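Long-range contacts in RNA polymerase II subunit A C-terminal domain phosphatase SSU72 (PDB 4H3K), which dephosphorylates phosphoserine and phosphothreonine in the C-terminal domain of RNA polymerase II and takes part in RNA processing, transcription termination and pre-mRNA polyadenylation: residues Ser34-Arg38 against Met104-Asn108; Glu41-Leu46 against Ala172-Cys176; Phe56-Thr60 against Arg134-Val139. The protein carries 1 engineered substitution. One frame throughout, in Å; residues are numbered along the deposited sequence.

Interaction 1 (Ser34-Arg38 against Met104-Asn108). With PO4 (phosphate ion), chain F.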
ATOM      1  N   SER B  34      17.264 -12.637 -10.403  1.00 27.91           N
ATOM      2  CA  SER B  34      18.093 -12.027 -11.443  1.00 28.74           C
ATOM      3  C   SER B  34      17.291 -11.337 -12.553  1.00 28.52           C
ATOM      4  O   SER B  34      17.888 -10.730 -13.427  1.00 29.04           O
ATOM      5  CB  SER B  34      18.997 -13.090 -12.056  1.00 29.74           C
ATOM      6  OG  SER B  34      19.866 -13.615 -11.058  1.00 31.83           O
ATOM      7  N   ASN B  35      15.952 -11.435 -12.507  1.00 27.40           N
ATOM      8  CA  ASN B  35      15.057 -10.984 -13.612  1.00 26.89           C
ATOM      9  C   ASN B  35      15.536 -11.538 -14.958  1.00 27.36           C
ATOM     10  O   ASN B  35      15.679 -10.801 -15.962  1.00 28.45           O
ATOM     11  CB  ASN B  35      14.945  -9.460 -13.636  1.00 26.00           C
ATOM     12  CG  ASN B  35      13.780  -8.957 -14.456  1.00 28.20           C
ATOM     13  OD1 ASN B  35      12.762  -9.667 -14.716  1.00 29.57           O
ATOM     14  ND2 ASN B  35      13.888  -7.716 -14.853  1.00 23.88           N
ATOM     15  N   GLN B  36      15.775 -12.847 -14.978  1.00 26.87           N
ATOM     16  CA  GLN B  36      16.256 -13.513 -16.202  1.00 27.24           C
ATOM     17  C   GLN B  36      15.329 -14.639 -16.650  1.00 27.30           C
ATOM     18  O   GLN B  36      15.091 -14.806 -17.844  1.00 25.19           O
ATOM     19  CB  GLN B  36      17.623 -14.123 -15.959  1.00 27.86           C
ATOM     20  CG  GLN B  36      18.750 -13.104 -15.858  1.00 29.65           C
ATOM     21  CD  GLN B  36      19.021 -12.445 -17.217  1.00 33.63           C
ATOM     22  OE1 GLN B  36      18.530 -12.900 -18.241  1.00 32.43           O
ATOM     23  NE2 GLN B  36      19.780 -11.363 -17.214  1.00 37.03           N
ATOM     24  N   ASN B  37      14.839 -15.412 -15.669  1.00 26.27           N
ATOM     25  CA  ASN B  37      14.203 -16.690 -15.940  1.00 26.71           C
ATOM     26  C   ASN B  37      12.754 -16.765 -15.416  1.00 25.82           C
ATOM     27  O   ASN B  37      11.834 -16.613 -16.188  1.00 26.24           O
ATOM     28  CB  ASN B  37      15.094 -17.838 -15.404  1.00 27.70           C
ATOM     29  CG  ASN B  37      14.477 -19.226 -15.611  1.00 28.52           C
ATOM     30  OD1 ASN B  37      14.671 -20.141 -14.798  1.00 30.82           O
ATOM     31  ND2 ASN B  37      13.758 -19.387 -16.691  1.00 23.97           N
ATOM     32  N   ARG B  38      12.557 -16.992 -14.117  1.00 25.00           N
ATOM     33  CA  ARG B  38      11.196 -17.162 -13.586  1.00 24.49           C
ATOM     34  C   ARG B  38      10.277 -15.951 -13.829  1.00 24.24           C
ATOM     35  O   ARG B  38       9.132 -16.095 -14.283  1.00 24.29           O
ATOM     36  CB  ARG B  38      11.268 -17.568 -12.117  1.00 25.51           C
ATOM     37  CG  ARG B  38      11.966 -18.923 -11.958  1.00 25.09           C
ATOM     38  CD  ARG B  38      12.453 -19.120 -10.535  1.00 24.15           C
ATOM     39  NE  ARG B  38      13.559 -18.206 -10.203  1.00 24.72           N
ATOM     40  CZ  ARG B  38      14.046 -18.039  -8.981  1.00 25.98           C
ATOM     41  NH1 ARG B  38      13.528 -18.722  -7.966  1.00 27.53           N
ATOM     42  NH2 ARG B  38      15.047 -17.178  -8.752  1.00 25.85           N
ATOM     43  N   MET B 104      16.908 -17.951 -24.085  1.00 39.23           N
ATOM     44  CA  MET B 104      16.295 -17.183 -22.980  1.00 37.36           C
ATOM     45  C   MET B 104      16.643 -15.700 -23.088  1.00 37.01           C
ATOM     46  O   MET B 104      15.765 -14.845 -22.997  1.00 35.78           O
ATOM     47  CB  MET B 104      16.765 -17.716 -21.632  1.00 37.14           C
ATOM     48  CG  MET B 104      16.054 -17.089 -20.417  1.00 35.40           C
ATOM     49  SD  MET B 104      16.872 -17.666 -18.926  1.00 35.70           S
ATOM     50  CE  MET B 104      18.370 -16.672 -18.892  1.00 31.30           C
ATOM     51  N   LEU B 105      17.929 -15.405 -23.299  1.00 36.54           N
ATOM     52  CA  LEU B 105      18.385 -14.023 -23.447  1.00 36.96           C
ATOM     53  C   LEU B 105      17.740 -13.296 -24.623  1.00 37.75           C
ATOM     54  O   LEU B 105      17.345 -12.138 -24.507  1.00 36.83           O
ATOM     55  CB  LEU B 105      19.920 -13.941 -23.511  1.00 37.17           C
ATOM     56  CG  LEU B 105      20.651 -14.155 -22.177  1.00 35.20           C
ATOM     57  CD1 LEU B 105      22.174 -14.334 -22.373  1.00 35.22           C
ATOM     58  CD2 LEU B 105      20.368 -13.041 -21.150  1.00 31.79           C
ATOM     59  N   ASP B 106      17.634 -13.998 -25.751  1.00 39.89           N
ATOM     60  CA  ASP B 106      16.943 -13.505 -26.939  1.00 40.74           C
ATOM     61  C   ASP B 106      15.470 -13.240 -26.665  1.00 39.64           C
ATOM     62  O   ASP B 106      14.945 -12.194 -27.045  1.00 40.01           O
ATOM     63  CB  ASP B 106      17.080 -14.517 -28.075  1.00 42.46           C
ATOM     64  CG  ASP B 106      16.458 -14.031 -29.357  1.00 46.12           C
ATOM     65  OD1 ASP B 106      16.957 -13.034 -29.912  1.00 49.10           O
ATOM     66  OD2 ASP B 106      15.465 -14.640 -29.804  1.00 49.07           O
ATOM     67  N   ARG B 107      14.800 -14.181 -26.008  1.00 38.36           N
ATOM     68  CA  ARG B 107      13.400 -13.964 -25.564  1.00 37.21           C
ATOM     69  C   ARG B 107      13.304 -12.677 -24.707  1.00 36.25           C
ATOM     70  O   ARG B 107      12.397 -11.836 -24.897  1.00 34.97           O
ATOM     71  CB  ARG B 107      12.902 -15.195 -24.780  1.00 36.89           C
ATOM     72  CG  ARG B 107      11.426 -15.241 -24.400  1.00 36.61           C
ATOM     73  CD  ARG B 107      11.067 -14.364 -23.166  1.00 32.10           C
ATOM     74  NE  ARG B 107      11.904 -14.607 -21.988  1.00 32.53           N
ATOM     75  CZ  ARG B 107      11.891 -15.717 -21.257  1.00 31.84           C
ATOM     76  NH1 ARG B 107      11.057 -16.716 -21.553  1.00 33.96           N
ATOM     77  NH2 ARG B 107      12.699 -15.818 -20.210  1.00 32.00           N
ATOM     78  N   ASN B 108      14.258 -12.528 -23.782  1.00 35.51           N
ATOM     79  CA  ASN B 108      14.254 -11.423 -22.832  1.00 35.33           C
ATOM     80  C   ASN B 108      14.389 -10.093 -23.551  1.00 36.30           C
ATOM     81  O   ASN B 108      13.656  -9.145 -23.267  1.00 35.22           O
ATOM     82  CB  ASN B 108      15.368 -11.595 -21.765  1.00 34.83           C
ATOM     83  CG  ASN B 108      15.068 -12.727 -20.764  1.00 32.61           C
ATOM     84  OD1 ASN B 108      13.982 -13.285 -20.764  1.00 27.72           O
ATOM     85  ND2 ASN B 108      16.054 -13.078 -19.926  1.00 32.89           N
TER
HETATM   86  P   PO4 F 201      15.659 -15.691 -12.122  1.00 30.93           P
HETATM   87  O1  PO4 F 201      15.221 -14.483 -12.891  1.00 33.14           O
HETATM   88  O2  PO4 F 201      16.903 -16.328 -12.762  1.00 34.16           O
HETATM   89  O3  PO4 F 201      14.578 -16.755 -12.096  1.00 32.20           O
HETATM   90  O4  PO4 F 201      15.986 -15.381 -10.690  1.00 30.75           O
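Q36 and N108 meet through their polar groups. N108 ND2 gives one good hydrogen bond to Q36 O (2.9 Å, 158° at the hydrogen), arriving in the carbonyl plane on a lone pair, and a second, weak one to Q36 OE1 (3.0 Å). A bend at chi2 (-69°) folds the glutamine so that its amide oxygen faces the same donor as its backbone oxygen. R107 holds the other end of the N108 amide: N108 OD1 lies in the guanidinium plane and accepts from NE (2.8 Å) and NH2 (2.9 Å), which fixes the amide's rotation. Asparagine suits the place because its amide supplies a donor for Q36 O and an acceptor for R107 at once. With an alanine here, Q36 O would probably lose its donor and R107 an acceptor, leaving both the loop and the guanidinium freer to shift.

Less polar contacts flank this bond. M104 SD lies 3.9 Å from N37 CB, and L105 CD2 packs against Q36 OE1.

The loop's other side binds phosphate. Backbone N-H groups of S34, Q36, N37 and R38 point at the ion, Q36 N and N37 N sharing O1, while R38 grips it side-on through NE to O3 (2.6 Å) and NH2 to O4 (2.8 Å). This is the CX5R P-loop of cysteine-dependent phosphatases, with S32, probably the engineered residue, at the cysteine position.

The loop joins strand 27-32 to helix 38-48. Helix 101-109 backs it, Y81 and M84 of helix 81-98 touch Q36, and H165 of helix 165-184 lies against N37 and M104.

Interaction 2 (Glu41-Leu46 against Ala172-Cys176); sequences EAHNIL and AFLIC
A42 and A172, their CA atoms 4.3 Å apart, mark where helices 38-48 and 165-184 come together, the local axes passing 8.9 Å from each other at a crossing angle of -46°. No hydrogen bond joins the two segments; the contact is made mostly by aliphatic groups, with the F173 ring and C176 at one side.

The small side chain of A172 is compatible with this close approach. Its methyl presses directly on the opposing backbone, CB lying 3.7 Å from A42 CA, and the aliphatic CG of E41 flanks it. Alanine suits this position because its single methyl lies directly against A42 CA and E41 O, and A42 meets it methyl to methyl. E41 contributes only its methylene part to this packing: its carboxylate turns to R107, with which OE2 forms a salt bridge.

One turn further on, I45 packs against A172, F173 and C176. A chi1 of -60° for CG1 leaves CG2 anti to the backbone N, and this methyl reaches both C176 CB (3.9 Å) and F173 CE1, while CG1 lies near A172 and over one face of the F173 ring, offset toward its rim. A beta-branched residue serves well, since its two arms share the phenylalanine and each adds a further neighbour. L46 divides its branches similarly: CD1 touches I175 CG2 at 3.9 Å, and CD2 rests against C176 CA at 3.8 Å. The small cysteine leaves its helix backbone accessible to that methyl.

A42 and L46 also touch V30 of strand 27-32, so the packing continues onto the central sheet. Two helices lying side by side on one face of a largely parallel sheet belong to the three-layer alpha/beta fold, here resembling that of the low-molecular-weight tyrosine phosphatases.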
ATOM      1  N   GLU B  41       9.746 -15.458 -17.914  1.00 27.26           N
ATOM      2  CA  GLU B  41       8.748 -16.450 -18.361  1.00 28.29           C
ATOM      3  C   GLU B  41       7.326 -16.011 -17.983  1.00 27.33           C
ATOM      4  O   GLU B  41       6.387 -16.122 -18.789  1.00 28.37           O
ATOM      5  CB  GLU B  41       9.062 -17.809 -17.738  1.00 29.01           C
ATOM      6  CG  GLU B  41       8.426 -19.012 -18.466  1.00 34.54           C
ATOM      7  CD  GLU B  41       8.874 -19.108 -19.921  1.00 39.44           C
ATOM      8  OE1 GLU B  41       8.002 -19.177 -20.775  1.00 44.45           O
ATOM      9  OE2 GLU B  41      10.088 -19.058 -20.200  1.00 41.91           O
ATOM     10  N   ALA B  42       7.167 -15.495 -16.767  1.00 25.82           N
ATOM     11  CA  ALA B  42       5.854 -15.060 -16.292  1.00 25.66           C
ATOM     12  C   ALA B  42       5.453 -13.753 -16.974  1.00 25.70           C
ATOM     13  O   ALA B  42       4.321 -13.606 -17.346  1.00 25.34           O
ATOM     14  CB  ALA B  42       5.857 -14.897 -14.756  1.00 24.93           C
ATOM     15  N   HIS B  43       6.401 -12.822 -17.131  1.00 25.67           N
ATOM     16  CA  HIS B  43       6.160 -11.546 -17.816  1.00 26.93           C
ATOM     17  C   HIS B  43       5.627 -11.875 -19.203  1.00 28.21           C
ATOM     18  O   HIS B  43       4.584 -11.354 -19.608  1.00 28.85           O
ATOM     19  CB  HIS B  43       7.479 -10.763 -17.921  1.00 26.59           C
ATOM     20  CG  HIS B  43       7.341  -9.349 -18.403  1.00 29.22           C
ATOM     21  ND1 HIS B  43       8.175  -8.337 -17.961  1.00 28.08           N
ATOM     22  CD2 HIS B  43       6.510  -8.780 -19.309  1.00 28.91           C
ATOM     23  CE1 HIS B  43       7.850  -7.208 -18.561  1.00 29.44           C
ATOM     24  NE2 HIS B  43       6.839  -7.447 -19.379  1.00 31.64           N
ATOM     25  N   ASN B  44       6.320 -12.773 -19.900  1.00 28.46           N
ATOM     26  CA  ASN B  44       5.937 -13.155 -21.258  1.00 30.64           C
ATOM     27  C   ASN B  44       4.508 -13.737 -21.325  1.00 30.46           C
ATOM     28  O   ASN B  44       3.685 -13.253 -22.123  1.00 30.91           O
ATOM     29  CB  ASN B  44       6.991 -14.099 -21.878  1.00 30.91           C
ATOM     30  CG  ASN B  44       6.778 -14.337 -23.395  1.00 36.45           C
ATOM     31  OD1 ASN B  44       6.463 -15.456 -23.812  1.00 40.10           O
ATOM     32  ND2 ASN B  44       6.924 -13.288 -24.202  1.00 37.28           N
ATOM     33  N   ILE B  45       4.201 -14.742 -20.501  1.00 29.92           N
ATOM     34  CA  ILE B  45       2.860 -15.361 -20.531  1.00 29.89           C
ATOM     35  C   ILE B  45       1.782 -14.318 -20.144  1.00 29.92           C
ATOM     36  O   ILE B  45       0.766 -14.157 -20.844  1.00 29.74           O
ATOM     37  CB  ILE B  45       2.755 -16.616 -19.585  1.00 29.79           C
ATOM     38  CG1 ILE B  45       3.769 -17.726 -19.980  1.00 33.50           C
ATOM     39  CG2 ILE B  45       1.319 -17.209 -19.588  1.00 30.86           C
ATOM     40  CD1 ILE B  45       4.065 -17.848 -21.429  1.00 35.62           C
ATOM     41  N   LEU B  46       2.012 -13.587 -19.048  1.00 28.02           N
ATOM     42  CA  LEU B  46       1.004 -12.613 -18.576  1.00 28.32           C
ATOM     43  C   LEU B  46       0.769 -11.555 -19.638  1.00 29.24           C
ATOM     44  O   LEU B  46      -0.377 -11.236 -19.949  1.00 28.75           O
ATOM     45  CB  LEU B  46       1.393 -11.990 -17.236  1.00 26.48           C
ATOM     46  CG  LEU B  46       1.271 -12.962 -16.036  1.00 26.21           C
ATOM     47  CD1 LEU B  46       1.943 -12.402 -14.827  1.00 25.87           C
ATOM     48  CD2 LEU B  46      -0.185 -13.267 -15.662  1.00 23.38           C
ATOM     49  N   ALA B 172       5.157 -20.001 -14.268  1.00 27.19           N
ATOM     50  CA  ALA B 172       4.509 -18.929 -15.029  1.00 27.12           C
ATOM     51  C   ALA B 172       3.051 -19.262 -15.350  1.00 27.53           C
ATOM     52  O   ALA B 172       2.203 -18.394 -15.264  1.00 27.48           O
ATOM     53  CB  ALA B 172       5.260 -18.672 -16.306  1.00 27.35           C
ATOM     54  N   PHE B 173       2.761 -20.506 -15.740  1.00 28.11           N
ATOM     55  CA  PHE B 173       1.368 -20.887 -16.018  1.00 28.80           C
ATOM     56  C   PHE B 173       0.507 -20.929 -14.750  1.00 28.78           C
ATOM     57  O   PHE B 173      -0.649 -20.541 -14.793  1.00 29.36           O
ATOM     58  CB  PHE B 173       1.271 -22.192 -16.829  1.00 29.62           C
ATOM     59  CG  PHE B 173       1.604 -22.003 -18.311  1.00 31.62           C
ATOM     60  CD1 PHE B 173       0.779 -21.225 -19.130  1.00 33.93           C
ATOM     61  CD2 PHE B 173       2.746 -22.578 -18.869  1.00 34.19           C
ATOM     62  CE1 PHE B 173       1.071 -21.020 -20.497  1.00 35.36           C
ATOM     63  CE2 PHE B 173       3.060 -22.387 -20.244  1.00 36.87           C
ATOM     64  CZ  PHE B 173       2.213 -21.595 -21.053  1.00 37.56           C
ATOM     65  N   LEU B 174       1.084 -21.335 -13.623  1.00 28.20           N
ATOM     66  CA  LEU B 174       0.380 -21.291 -12.341  1.00 28.32           C
ATOM     67  C   LEU B 174       0.078 -19.839 -11.920  1.00 27.28           C
ATOM     68  O   LEU B 174      -1.015 -19.516 -11.486  1.00 25.88           O
ATOM     69  CB  LEU B 174       1.204 -21.999 -11.259  1.00 29.32           C
ATOM     70  CG  LEU B 174       0.626 -22.145  -9.850  1.00 32.29           C
ATOM     71  CD1 LEU B 174      -0.659 -22.993  -9.850  1.00 33.29           C
ATOM     72  CD2 LEU B 174       1.686 -22.784  -8.926  1.00 36.44           C
ATOM     73  N   ILE B 175       1.074 -18.969 -12.062  1.00 26.88           N
ATOM     74  CA  ILE B 175       0.913 -17.548 -11.831  1.00 26.25           C
ATOM     75  C   ILE B 175      -0.188 -16.961 -12.730  1.00 25.93           C
ATOM     76  O   ILE B 175      -1.051 -16.204 -12.250  1.00 26.13           O
ATOM     77  CB  ILE B 175       2.280 -16.819 -12.030  1.00 25.86           C
ATOM     78  CG1 ILE B 175       3.152 -17.054 -10.800  1.00 26.46           C
ATOM     79  CG2 ILE B 175       2.082 -15.303 -12.208  1.00 26.82           C
ATOM     80  CD1 ILE B 175       4.707 -16.846 -11.021  1.00 24.48           C
ATOM     81  N   CYS B 176      -0.167 -17.324 -14.016  1.00 26.79           N
ATOM     82  CA  CYS B 176      -1.203 -16.882 -14.956  1.00 27.45           C
ATOM     83  C   CYS B 176      -2.584 -17.369 -14.493  1.00 26.90           C
ATOM     84  O   CYS B 176      -3.555 -16.596 -14.496  1.00 26.08           O
ATOM     85  CB  CYS B 176      -0.909 -17.366 -16.393  1.00 28.77           C
ATOM     86  SG  CYS B 176      -2.124 -16.719 -17.600  1.00 34.70           S
TER

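Interaction 3 (Phe56-Thr60 against Arg134-Val139)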
ATOM      1  N   PHE B  56      10.860  -7.769 -12.332  1.00 23.05           N
ATOM      2  CA  PHE B  56      12.003  -7.231 -11.605  1.00 22.73           C
ATOM      3  C   PHE B  56      12.792  -8.362 -11.002  1.00 22.84           C
ATOM      4  O   PHE B  56      12.311  -9.496 -10.934  1.00 22.43           O
ATOM      5  CB  PHE B  56      11.545  -6.301 -10.452  1.00 22.53           C
ATOM      6  CG  PHE B  56      10.684  -5.161 -10.899  1.00 23.39           C
ATOM      7  CD1 PHE B  56      11.267  -3.994 -11.379  1.00 25.74           C
ATOM      8  CD2 PHE B  56       9.280  -5.268 -10.852  1.00 24.01           C
ATOM      9  CE1 PHE B  56      10.482  -2.931 -11.808  1.00 28.41           C
ATOM     10  CE2 PHE B  56       8.478  -4.229 -11.271  1.00 27.08           C
ATOM     11  CZ  PHE B  56       9.075  -3.038 -11.746  1.00 26.92           C
ATOM     12  N   GLY B  57      14.000  -8.034 -10.549  1.00 23.73           N
ATOM     13  CA  GLY B  57      14.791  -8.935  -9.714  1.00 24.79           C
ATOM     14  C   GLY B  57      15.173  -8.225  -8.410  1.00 25.09           C
ATOM     15  O   GLY B  57      15.329  -7.015  -8.385  1.00 26.05           O
ATOM     16  N   THR B  58      15.311  -8.975  -7.322  1.00 25.39           N
ATOM     17  CA  THR B  58      15.756  -8.390  -6.061  1.00 26.14           C
ATOM     18  C   THR B  58      17.205  -8.686  -5.723  1.00 28.13           C
ATOM     19  O   THR B  58      17.712  -8.164  -4.725  1.00 27.68           O
ATOM     20  CB  THR B  58      14.942  -8.902  -4.877  1.00 26.77           C
ATOM     21  OG1 THR B  58      14.940 -10.330  -4.906  1.00 25.06           O
ATOM     22  CG2 THR B  58      13.496  -8.345  -4.939  1.00 26.32           C
ATOM     23  N   GLY B  59      17.869  -9.525  -6.525  1.00 28.53           N
ATOM     24  CA  GLY B  59      19.250  -9.904  -6.238  1.00 29.30           C
ATOM     25  C   GLY B  59      20.205  -8.716  -6.281  1.00 31.48           C
ATOM     26  O   GLY B  59      19.945  -7.696  -6.948  1.00 31.12           O
ATOM     27  N   THR B  60      21.326  -8.851  -5.576  1.00 32.36           N
ATOM     28  CA  THR B  60      22.394  -7.869  -5.621  1.00 35.33           C
ATOM     29  C   THR B  60      23.005  -7.749  -7.027  1.00 35.38           C
ATOM     30  O   THR B  60      23.536  -6.705  -7.406  1.00 36.20           O
ATOM     31  CB  THR B  60      23.482  -8.273  -4.579  1.00 36.25           C
ATOM     32  OG1 THR B  60      22.858  -8.289  -3.265  1.00 40.71           O
ATOM     33  CG2 THR B  60      24.583  -7.273  -4.545  1.00 40.50           C
ATOM     34  N   ARG B 134      13.104 -16.043  -0.415  1.00 25.04           N
ATOM     35  CA  ARG B 134      14.160 -15.023  -0.249  1.00 25.76           C
ATOM     36  C   ARG B 134      13.809 -13.720  -1.002  1.00 23.87           C
ATOM     37  O   ARG B 134      14.142 -12.629  -0.558  1.00 22.76           O
ATOM     38  CB  ARG B 134      15.495 -15.594  -0.786  1.00 27.38           C
ATOM     39  CG  ARG B 134      16.747 -14.736  -0.588  1.00 35.48           C
ATOM     40  CD  ARG B 134      17.833 -15.024  -1.703  1.00 45.24           C
ATOM     41  NE  ARG B 134      17.457 -14.385  -2.984  1.00 50.51           N
ATOM     42  CZ  ARG B 134      18.108 -13.377  -3.577  1.00 52.72           C
ATOM     43  NH1 ARG B 134      19.237 -12.885  -3.062  1.00 56.94           N
ATOM     44  NH2 ARG B 134      17.632 -12.854  -4.697  1.00 51.07           N
ATOM     45  N   VAL B 135      13.206 -13.858  -2.179  1.00 21.65           N
ATOM     46  CA  VAL B 135      12.821 -12.717  -3.008  1.00 21.40           C
ATOM     47  C   VAL B 135      11.623 -12.017  -2.339  1.00 21.12           C
ATOM     48  O   VAL B 135      11.581 -10.781  -2.253  1.00 20.81           O
ATOM     49  CB  VAL B 135      12.462 -13.169  -4.441  1.00 19.85           C
ATOM     50  CG1 VAL B 135      11.777 -12.045  -5.220  1.00 20.91           C
ATOM     51  CG2 VAL B 135      13.712 -13.660  -5.171  1.00 20.72           C
ATOM     52  N   TYR B 136      10.672 -12.819  -1.849  1.00 20.61           N
ATOM     53  CA  TYR B 136       9.540 -12.299  -1.032  1.00 21.43           C
ATOM     54  C   TYR B 136      10.072 -11.433   0.148  1.00 21.51           C
ATOM     55  O   TYR B 136       9.599 -10.316   0.389  1.00 20.22           O
ATOM     56  CB  TYR B 136       8.765 -13.495  -0.515  1.00 20.90           C
ATOM     57  CG  TYR B 136       7.563 -13.235   0.374  1.00 22.56           C
ATOM     58  CD1 TYR B 136       6.295 -13.032  -0.180  1.00 21.79           C
ATOM     59  CD2 TYR B 136       7.690 -13.247   1.769  1.00 22.23           C
ATOM     60  CE1 TYR B 136       5.166 -12.858   0.636  1.00 21.67           C
ATOM     61  CE2 TYR B 136       6.564 -13.088   2.599  1.00 22.28           C
ATOM     62  CZ  TYR B 136       5.318 -12.876   2.017  1.00 21.81           C
ATOM     63  OH  TYR B 136       4.230 -12.735   2.822  1.00 19.30           O
ATOM     64  N   ASP B 137      11.037 -11.968   0.893  1.00 22.64           N
ATOM     65  CA  ASP B 137      11.630 -11.230   2.031  1.00 23.75           C
ATOM     66  C   ASP B 137      12.234  -9.898   1.575  1.00 23.20           C
ATOM     67  O   ASP B 137      12.105  -8.890   2.254  1.00 23.76           O
ATOM     68  CB  ASP B 137      12.726 -12.046   2.732  1.00 24.74           C
ATOM     69  CG  ASP B 137      12.176 -13.212   3.496  1.00 28.24           C
ATOM     70  OD1 ASP B 137      10.966 -13.204   3.850  1.00 26.80           O
ATOM     71  OD2 ASP B 137      12.953 -14.155   3.736  1.00 26.97           O
ATOM     72  N   GLN B 138      12.876  -9.896   0.418  1.00 23.31           N
ATOM     73  CA  GLN B 138      13.540  -8.695  -0.084  1.00 24.96           C
ATOM     74  C   GLN B 138      12.511  -7.666  -0.534  1.00 23.90           C
ATOM     75  O   GLN B 138      12.643  -6.458  -0.257  1.00 22.65           O
ATOM     76  CB  GLN B 138      14.524  -9.059  -1.215  1.00 25.08           C
ATOM     77  CG  GLN B 138      15.790  -9.744  -0.647  1.00 31.39           C
ATOM     78  CD  GLN B 138      16.776 -10.234  -1.695  1.00 37.28           C
ATOM     79  OE1 GLN B 138      16.412 -10.868  -2.703  1.00 39.38           O
ATOM     80  NE2 GLN B 138      18.050  -9.957  -1.447  1.00 40.93           N
ATOM     81  N   VAL B 139      11.484  -8.138  -1.223  1.00 22.13           N
ATOM     82  CA  VAL B 139      10.423  -7.240  -1.645  1.00 22.90           C
ATOM     83  C   VAL B 139       9.764  -6.589  -0.424  1.00 23.13           C
ATOM     84  O   VAL B 139       9.558  -5.372  -0.377  1.00 23.59           O
ATOM     85  CB  VAL B 139       9.322  -7.999  -2.460  1.00 22.93           C
ATOM     86  CG1 VAL B 139       8.031  -7.177  -2.488  1.00 21.00           C
ATOM     87  CG2 VAL B 139       9.846  -8.315  -3.897  1.00 22.85           C
TER
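T58, the first residue after edge strand 52-57, packs against V135, Q138 and V139 on helix 133-145, the helix that links parallel strands 127-130 and 153-159 across one face of the central sheet.

The polar part is a single hydrogen bond, from T58 OG1 to Q138 OE1 at 2.7 Å. The hydroxyl approaches with a C=O...O angle of 136° and stands above the carbonyl plane, 40° out of it, away from the lone-pair directions. A chi1 of 52°, which places OG1 between the backbone N and the carbonyl carbon, turns it toward the helix. Q138 comes from the helix with its chain extended beyond CG, so the amide arrives beside the threonine while its CB packs on T58 CB at 3.7 Å.

Threonine suits the spot because its other branch is a methyl. T58 CG2 meets V139 CG2 at 3.8 Å, and both methyls of V135 close in on T58 OG1, at 3.6 Å. V135 thus flanks the hydroxyl, while V139 takes the methyl.

R134 lies over G59 at the exposed side. Its guanidinium meets G59 CA at its edge, NH2 to CA being 3.7 Å, and Q138 OE1 stands over one face of the same group without a hydrogen bond. G59, without a side chain, lets R134 NH2 lie against its CA.

On the sheet side, V31 of strand 27-32 touches T58, V135 and V139 alike, and D137 forms a salt bridge with a basic side chain of another protein chain. Helix 133-145 is the connection of the beta-alpha-beta unit formed with strands 127-130 and 153-159, and here this crossover helix also packs on V31 and on T58.

All three contacts are largely buried and lie at or beside strand 27-32 and the loop that follows it. Interactions 1 and 2 are linked by the R107-E41 salt bridge, and both use the chain leading through helix 38-48: its loop start in interaction 1, its body in interaction 2. Interaction 3 lies on the other face of the sheet, about 18 Å from interaction 2 between centres; it meets interaction 1 where N35 CB packs on G57 N. The chemistry follows position. Near the phosphate, amides and a guanidinium hold a loop; between the helices, mainly apolar groups meet, with no hydrogen bond; past the strand end, one hydroxyl bond is set beside a valine, with an exposed arginine next to it.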